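Local structure of hypothetical membrane protein (Corynebacterium glutamicum, 6JSC) at residues 61-66 / 81-86; 4-9 / 162-167. The protein binds heme through this C-terminal domain and probably passes it along the heme uptake machinery of corynebacteria. The protein carries 1 engineered substitution. All coordinates share one frame; numbering follows the deposited sequence. Where two conformers were deposited one is given.

Interaction 1. Residues 61-66 / 81-86; sequences INFPGS and ANIEIS. With NA (sodium ion), chain D.
Asn62 and Glu84 lie side by side on an antiparallel β ladder that breaks off beyond this pair and resumes at Ser66 and Ala81 with the register shifted by one residue. Glu84 starts with CG anti to its backbone N (chi1 170°) and stays extended, so its carboxylate reaches alongside the Asn62 amide, the two planes 51° apart. The resulting bond from ND2 of Asn62 to OE1 of Glu84 is weak (3.1 Å, bent to 139°). OE1 also forms a salt bridge with Arg112 NH2, while OE2 bonds to Ser60 OG; Ser60 shares the sodium ion with Gly59 and Ser86 (Ser86 OG 2.4 Å from the ion).

The aromatic ring of Phe63 is slanted across Ile83, its CD2 lying 3.9 Å from Ile83 CG1. At the ring edge, in its plane, sits Ile83 O, which also accepts from Phe63 N at 2.9 Å. CD1 of Ile85 approaches Phe63 CE2 at 4.1 Å.

In the break between the ladders, one water donates to Pro64 O and Gly65 O and accepts from Ile83 N. Asn82 gives ND2 to Asp97; its OD1 takes a 2.6 Å bond from a second water, which in turn accepts from Gly65 N.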
ATOM      1  N   ILE A  61       1.541 -11.124  -1.947  1.00 11.58           N
ATOM      2  CA  ILE A  61       1.067 -10.679  -3.260  1.00 12.65           C
ATOM      3  C   ILE A  61       1.871  -9.423  -3.594  1.00 11.94           C
ATOM      4  O   ILE A  61       1.773  -8.420  -2.877  1.00 11.07           O
ATOM      5  CB  ILE A  61      -0.433 -10.339  -3.235  1.00 13.67           C
ATOM      6  CG1 ILE A  61      -1.263 -11.343  -2.411  1.00 17.12           C
ATOM      7  CG2 ILE A  61      -0.956 -10.188  -4.658  1.00 15.89           C
ATOM      8  CD1 ILE A  61      -1.384 -12.719  -3.013  1.00 17.59           C
ATOM      9  N   ASN A  62       2.657  -9.468  -4.668  1.00 13.40           N
ATOM     10  CA  ASN A  62       3.633  -8.418  -4.955  1.00 13.95           C
ATOM     11  C   ASN A  62       3.214  -7.591  -6.160  1.00 12.70           C
ATOM     12  O   ASN A  62       2.811  -8.145  -7.188  1.00 15.53           O
ATOM     13  CB  ASN A  62       5.009  -9.029  -5.204  1.00 16.18           C
ATOM     14  CG  ASN A  62       5.665  -9.477  -3.919  1.00 23.60           C
ATOM     15  OD1 ASN A  62       5.488 -10.611  -3.478  1.00 30.77           O
ATOM     16  ND2 ASN A  62       6.407  -8.574  -3.297  1.00 22.67           N
ATOM     17  N   PHE A  63       3.321  -6.268  -6.036  1.00 10.63           N
ATOM     18  CA  PHE A  63       2.979  -5.369  -7.123  1.00 10.91           C
ATOM     19  C   PHE A  63       4.161  -4.472  -7.481  1.00 10.51           C
ATOM     20  O   PHE A  63       4.940  -4.080  -6.601  1.00 11.94           O
ATOM     21  CB  PHE A  63       1.783  -4.499  -6.728  1.00  9.70           C
ATOM     22  CG  PHE A  63       0.551  -5.292  -6.420  1.00  9.92           C
ATOM     23  CD1 PHE A  63      -0.331  -5.637  -7.439  1.00 10.55           C
ATOM     24  CD2 PHE A  63       0.273  -5.712  -5.121  1.00  9.78           C
ATOM     25  CE1 PHE A  63      -1.463  -6.387  -7.174  1.00  9.61           C
ATOM     26  CE2 PHE A  63      -0.867  -6.466  -4.843  1.00 10.35           C
ATOM     27  CZ  PHE A  63      -1.741  -6.799  -5.878  1.00  9.37           C
ATOM     28  N   PRO A  64       4.326  -4.142  -8.756  1.00  9.72           N
ATOM     29  CA  PRO A  64       5.282  -3.102  -9.138  1.00  9.62           C
ATOM     30  C   PRO A  64       4.605  -1.742  -9.104  1.00  9.25           C
ATOM     31  O   PRO A  64       3.417  -1.651  -8.782  1.00 10.66           O
ATOM     32  CB  PRO A  64       5.614  -3.483 -10.580  1.00 10.49           C
ATOM     33  CG  PRO A  64       4.241  -3.903 -11.107  1.00 11.32           C
ATOM     34  CD  PRO A  64       3.559  -4.623  -9.921  1.00 10.09           C
ATOM     35  N   GLY A  65       5.331  -0.691  -9.456  1.00 10.00           N
ATOM     36  CA  GLY A  65       4.752   0.617  -9.677  1.00 10.51           C
ATOM     37  C   GLY A  65       4.950   1.562  -8.502  1.00  9.49           C
ATOM     38  O   GLY A  65       5.129   1.151  -7.350  1.00  9.75           O
ATOM     39  N   SER A  66       4.867   2.863  -8.794  1.00  9.18           N
ATOM     40  CA  SER A  66       5.098   3.892  -7.785  1.00  9.53           C
ATOM     41  C   SER A  66       4.062   5.006  -7.834  1.00 10.11           C
ATOM     42  O   SER A  66       3.521   5.336  -8.898  1.00 10.59           O
ATOM     43  CB  SER A  66       6.496   4.497  -7.915  1.00 12.43           C
ATOM     44  OG  SER A  66       6.695   5.016  -9.207  1.00 15.93           O
ATOM     45  N   ALA A  81       6.457   2.793  -3.389  1.00  8.64           N
ATOM     46  CA  ALA A  81       6.658   1.932  -4.553  1.00  9.09           C
ATOM     47  C   ALA A  81       6.662   0.453  -4.183  1.00 10.12           C
ATOM     48  O   ALA A  81       6.970   0.064  -3.051  1.00 10.22           O
ATOM     49  CB  ALA A  81       7.960   2.264  -5.269  1.00 11.22           C
ATOM     50  N   ASN A  82       6.341  -0.384  -5.172  1.00  8.23           N
ATOM     51  CA  ASN A  82       6.469  -1.831  -5.045  1.00  9.24           C
ATOM     52  C   ASN A  82       5.718  -2.377  -3.832  1.00  7.65           C
ATOM     53  O   ASN A  82       6.281  -3.098  -2.998  1.00 10.33           O
ATOM     54  CB  ASN A  82       7.946  -2.251  -5.019  1.00 10.25           C
ATOM     55  CG  ASN A  82       8.681  -1.849  -6.277  1.00 10.90           C
ATOM     56  OD1 ASN A  82       8.207  -2.107  -7.383  1.00 13.99           O
ATOM     57  ND2 ASN A  82       9.833  -1.200  -6.122  1.00 12.37           N
ATOM     58  N   ILE A  83       4.424  -2.070  -3.749  1.00  7.79           N
ATOM     59  CA  ILE A  83       3.650  -2.512  -2.594  1.00  8.45           C
ATOM     60  C   ILE A  83       3.522  -4.032  -2.578  1.00 10.17           C
ATOM     61  O   ILE A  83       3.514  -4.703  -3.621  1.00 10.86           O
ATOM     62  CB  ILE A  83       2.277  -1.819  -2.429  1.00  9.28           C
ATOM     63  CG1 ILE A  83       1.245  -2.277  -3.465  1.00 11.06           C
ATOM     64  CG2 ILE A  83       2.426  -0.306  -2.419  1.00 11.02           C
ATOM     65  CD1 ILE A  83      -0.195  -1.996  -3.037  1.00 12.26           C
ATOM     66  N   GLU A  84       3.423  -4.584  -1.369  1.00  9.99           N
ATOM     67  CA  GLU A  84       3.257  -6.012  -1.166  1.00  9.84           C
ATOM     68  C   GLU A  84       2.235  -6.212  -0.059  1.00 10.09           C
ATOM     69  O   GLU A  84       2.331  -5.573   0.998  1.00 11.47           O
ATOM     70  CB  GLU A  84       4.586  -6.672  -0.781  1.00 11.00           C
ATOM     71  CG  GLU A  84       4.484  -8.123  -0.304  1.00 12.03           C
ATOM     72  CD  GLU A  84       5.826  -8.673   0.144  1.00 16.07           C
ATOM     73  OE1 GLU A  84       6.861  -8.076  -0.233  1.00 16.59           O
ATOM     74  OE2 GLU A  84       5.847  -9.694   0.876  1.00 16.89           O
ATOM     75  N   ILE A  85       1.262  -7.084  -0.310  1.00  9.88           N
ATOM     76  CA  ILE A  85       0.307  -7.529   0.697  1.00 11.08           C
ATOM     77  C   ILE A  85       0.784  -8.882   1.201  1.00  9.96           C
ATOM     78  O   ILE A  85       0.799  -9.867   0.451  1.00 11.96           O
ATOM     79  CB  ILE A  85      -1.106  -7.638   0.114  1.00 11.53           C
ATOM     80  CG1 ILE A  85      -1.601  -6.274  -0.367  1.00 12.51           C
ATOM     81  CG2 ILE A  85      -2.055  -8.225   1.162  1.00 13.33           C
ATOM     82  CD1 ILE A  85      -2.865  -6.357  -1.225  1.00 12.40           C
ATOM     83  N   SER A  86       1.198  -8.934   2.467  1.00 10.96           N
ATOM     84  CA  SER A  86       1.620 -10.165   3.114  1.00 12.61           C
ATOM     85  C   SER A  86       0.587 -10.516   4.178  1.00 14.60           C
ATOM     86  O   SER A  86       0.097  -9.631   4.886  1.00 15.21           O
ATOM     87  CB  SER A  86       2.996  -9.950   3.749  1.00 15.11           C
ATOM     88  OG  SER A  86       3.505 -11.132   4.338  1.00 17.71           O
TER
HETATM   89 NA    NA D 202       4.023 -13.157   3.216  1.00 22.08          NA
HETATM   90  O   HOH W   1       3.229  -0.676  -6.098  1.00  9.36           O
HETATM   91  O   HOH W   2       8.266  -0.937  -9.682  1.00 18.76           O
HETATM   92  O   HOH W   3       4.460 -15.296   2.256  1.00 27.12           O
HETATM   93  O   HOH W   4       6.286 -12.924   3.910  1.00 26.01           O
HETATM   94  O   HOH W   5       3.199 -14.276   5.069  1.00 22.92           O

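Interaction 2. Residues 4-9 / 162-167. With NA (sodium ion), chain E.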
ATOM      1  N   GLY A   4       1.546 -20.360  -6.959  1.00 17.89           N
ATOM      2  CA  GLY A   4       1.977 -19.088  -7.487  1.00 15.97           C
ATOM      3  C   GLY A   4       0.804 -18.166  -7.766  1.00 15.04           C
ATOM      4  O   GLY A   4      -0.315 -18.597  -8.031  1.00 16.13           O
ATOM      5  N   VAL A   5       1.069 -16.869  -7.687  1.00 13.87           N
ATOM      6  CA  VAL A   5       0.111 -15.864  -8.132  1.00 13.11           C
ATOM      7  C   VAL A   5       0.164 -15.806  -9.654  1.00 13.94           C
ATOM      8  O   VAL A   5       1.236 -15.625 -10.242  1.00 18.32           O
ATOM      9  CB  VAL A   5       0.432 -14.499  -7.513  1.00 13.39           C
ATOM     10  CG1 VAL A   5      -0.406 -13.408  -8.165  1.00 14.98           C
ATOM     11  CG2 VAL A   5       0.199 -14.533  -5.996  1.00 16.49           C
ATOM     12  N   THR A   6      -0.989 -15.985 -10.301  1.00 13.96           N
ATOM     13  CA  THR A   6      -1.075 -15.837 -11.750  1.00 13.71           C
ATOM     14  C   THR A   6      -1.291 -14.376 -12.130  1.00 12.15           C
ATOM     15  O   THR A   6      -0.430 -13.759 -12.769  1.00 14.82           O
ATOM     16  CB  THR A   6      -2.194 -16.728 -12.289  1.00 15.39           C
ATOM     17  OG1 THR A   6      -1.894 -18.091 -11.962  1.00 19.02           O
ATOM     18  CG2 THR A   6      -2.305 -16.601 -13.799  1.00 18.04           C
ATOM     19  N   GLN A   7      -2.419 -13.802 -11.707  1.00 12.46           N
ATOM     20  CA  GLN A   7      -2.718 -12.388 -11.891  1.00 10.57           C
ATOM     21  C   GLN A   7      -3.317 -11.847 -10.606  1.00 11.87           C
ATOM     22  O   GLN A   7      -4.240 -12.453 -10.052  1.00 13.90           O
ATOM     23  CB  GLN A   7      -3.741 -12.174 -13.015  1.00 12.20           C
ATOM     24  CG  GLN A   7      -4.083 -10.707 -13.224  1.00 11.25           C
ATOM     25  CD  GLN A   7      -2.915  -9.970 -13.825  1.00 10.28           C
ATOM     26  OE1 GLN A   7      -2.503 -10.305 -14.925  1.00 11.75           O
ATOM     27  NE2 GLN A   7      -2.368  -8.993 -13.118  1.00 10.84           N
ATOM     28  N   ALA A   8      -2.829 -10.694 -10.159  1.00  9.17           N
ATOM     29  CA  ALA A   8      -3.387 -10.035  -8.993  1.00  9.84           C
ATOM     30  C   ALA A   8      -3.714  -8.584  -9.301  1.00  9.75           C
ATOM     31  O   ALA A   8      -3.125  -7.952 -10.192  1.00 10.48           O
ATOM     32  CB  ALA A   8      -2.425 -10.085  -7.801  1.00 12.67           C
ATOM     33  N   SER A   9      -4.686  -8.072  -8.557  1.00  9.57           N
ATOM     34  CA  SER A   9      -5.034  -6.663  -8.594  0.52 10.07           C
ATOM     35  C   SER A   9      -5.328  -6.209  -7.174  1.00 10.88           C
ATOM     36  O   SER A   9      -5.740  -7.007  -6.326  1.00 13.15           O
ATOM     37  CB  SER A   9      -6.257  -6.414  -9.472  0.52 12.18           C
ATOM     38  OG  SER A   9      -7.354  -7.160  -8.989  0.52 13.89           O
ATOM     39  N   SER A 162      -7.541  -9.062  -5.150  1.00 11.27           N
ATOM     40  CA  SER A 162      -7.990 -10.348  -5.658  1.00 12.86           C
ATOM     41  C   SER A 162      -6.866 -10.912  -6.511  1.00 14.23           C
ATOM     42  O   SER A 162      -6.132 -10.162  -7.163  1.00 14.90           O
ATOM     43  CB  SER A 162      -9.279 -10.217  -6.477  1.00 17.95           C
ATOM     44  OG  SER A 162      -9.063  -9.418  -7.621  1.00 26.82           O
ATOM     45  N   ALA A 163      -6.712 -12.232  -6.486  1.00 15.12           N
ATOM     46  CA  ALA A 163      -5.648 -12.865  -7.249  1.00 15.11           C
ATOM     47  C   ALA A 163      -6.141 -14.208  -7.755  1.00 17.19           C
ATOM     48  O   ALA A 163      -6.846 -14.929  -7.040  1.00 18.69           O
ATOM     49  CB  ALA A 163      -4.400 -13.082  -6.394  1.00 15.71           C
ATOM     50  N   THR A 164      -5.782 -14.534  -8.990  1.00 14.15           N
ATOM     51  CA  THR A 164      -5.900 -15.903  -9.461  1.00 14.46           C
ATOM     52  C   THR A 164      -4.598 -16.637  -9.161  1.00 14.29           C
ATOM     53  O   THR A 164      -3.513 -16.042  -9.171  1.00 14.38           O
ATOM     54  CB  THR A 164      -6.215 -15.928 -10.959  1.00 17.63           C
ATOM     55  OG1 THR A 164      -5.220 -15.187 -11.674  1.00 18.37           O
ATOM     56  CG2 THR A 164      -7.579 -15.293 -11.218  1.00 20.74           C
ATOM     57  N   LEU A 165      -4.711 -17.927  -8.842  1.00 14.93           N
ATOM     58  CA  LEU A 165      -3.583 -18.726  -8.389  1.00 16.05           C
ATOM     59  C   LEU A 165      -3.378 -19.928  -9.303  1.00 21.72           C
ATOM     60  O   LEU A 165      -4.326 -20.425  -9.912  1.00 22.18           O
ATOM     61  CB  LEU A 165      -3.824 -19.252  -6.968  1.00 14.48           C
ATOM     62  CG  LEU A 165      -4.156 -18.225  -5.893  1.00 14.73           C
ATOM     63  CD1 LEU A 165      -4.358 -18.942  -4.571  1.00 16.86           C
ATOM     64  CD2 LEU A 165      -3.043 -17.202  -5.779  1.00 14.45           C
ATOM     65  N   GLY A 166      -2.138 -20.408  -9.370  1.00 18.97           N
ATOM     66  CA  GLY A 166      -1.821 -21.582 -10.169  1.00 24.06           C
ATOM     67  C   GLY A 166      -0.340 -21.886 -10.087  1.00 29.60           C
ATOM     68  O   GLY A 166       0.456 -21.092  -9.579  1.00 32.65           O
ATOM     69  N   GLY A 167       0.022 -23.054 -10.603  1.00 32.39           N
ATOM     70  CA  GLY A 167       1.417 -23.450 -10.628  1.00 42.42           C
ATOM     71  C   GLY A 167       1.905 -23.978  -9.296  1.00 48.93           C
ATOM     72  O   GLY A 167       2.644 -23.299  -8.576  1.00 50.76           O
TER
HETATM   73 NA    NA E 203       3.270 -15.384 -11.223  1.00 24.98          NA
HETATM   74  O   HOH W   6       0.550 -19.067 -11.535  1.00 29.81           O
HETATM   75  O   HOH W   7       1.982 -15.029 -13.290  1.00 18.94           O
HETATM   76  O   HOH W   8       4.108 -15.943  -8.974  1.00 31.17           O
HETATM   77  O   HOH W   9       3.106 -17.760 -11.615  1.00 37.76           O
HETATM   78  O   HOH W  10       5.421 -15.528 -12.242  1.00 39.29           O
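Gln7 and Thr164 meet at a classic β bulge in an antiparallel ladder, where Thr6 and Gln7 together face Thr164. The flat side-chain group here, the Gln7 amide, is turned back onto its own strand: CB passes Thr164 OG1, but the bend at chi2 (70°) leads the chain away from 162-167. At the amide's edge NE2 donates to Ala8 O (3.2 Å), which lies only 2° out of the Gln7 amide plane, while NE2 is tilted 33° from the carbonyl plane of Ala8.

The bulge is read from its bonds. Thr164 O accepts from Thr6 N at 2.8 Å, whereas Gln7 N turns to the hydroxyl of the same residue, meeting Thr164 OG1 at 3.1 Å. Thr164 N then returns a bond to Gln7 O. The Thr6 side chain crosses that of Thr164 at a slant, Thr6 CB against Thr164 OG1, and a water bonded to Thr6 OG1 reaches on to Gly166 O by a weak bond.

Beyond the bulge, Ser9 and Ser162 exchange backbone bonds in both directions. Val5, Ala8, Ala163 and Leu165 share the other face of the ladder from Gln7 and Thr164. Ala8 CB meets Ala163 CB at 3.9 Å, and Val5 CG2 lies 4.2 Å from Leu165 CD2.

The chain turns a corner at Thr6. Thr6 O reaches the sodium ion through a metal-bound water, while Val5 O binds it directly at 2.3 Å, alongside Asn48 O and four waters.

Overall arrangement
Interactions 1 and 2 have centres about 14 Å apart and meet mainly by side-chain packing. Ile61 makes the join: its CG2 packs on Ala8 CB at 3.5 Å and its CD1 on Val5 CG2 at 3.8 Å. Phe63 adds its ring against the backbone, with CE1 3.8 Å from Ala8 O. In sequence the antiparallel pairing of 61-66 with 81-86 falls between the distant segments 4-9 and 162-167, which bring the two ends of the modelled chain together. Each contact carries its own sodium ion, and the two ions stand 14.6 Å apart. Neither contact contributes a residue to the heme pocket, where Tyr21 is the axial ligand; both belong to the β framework away from it.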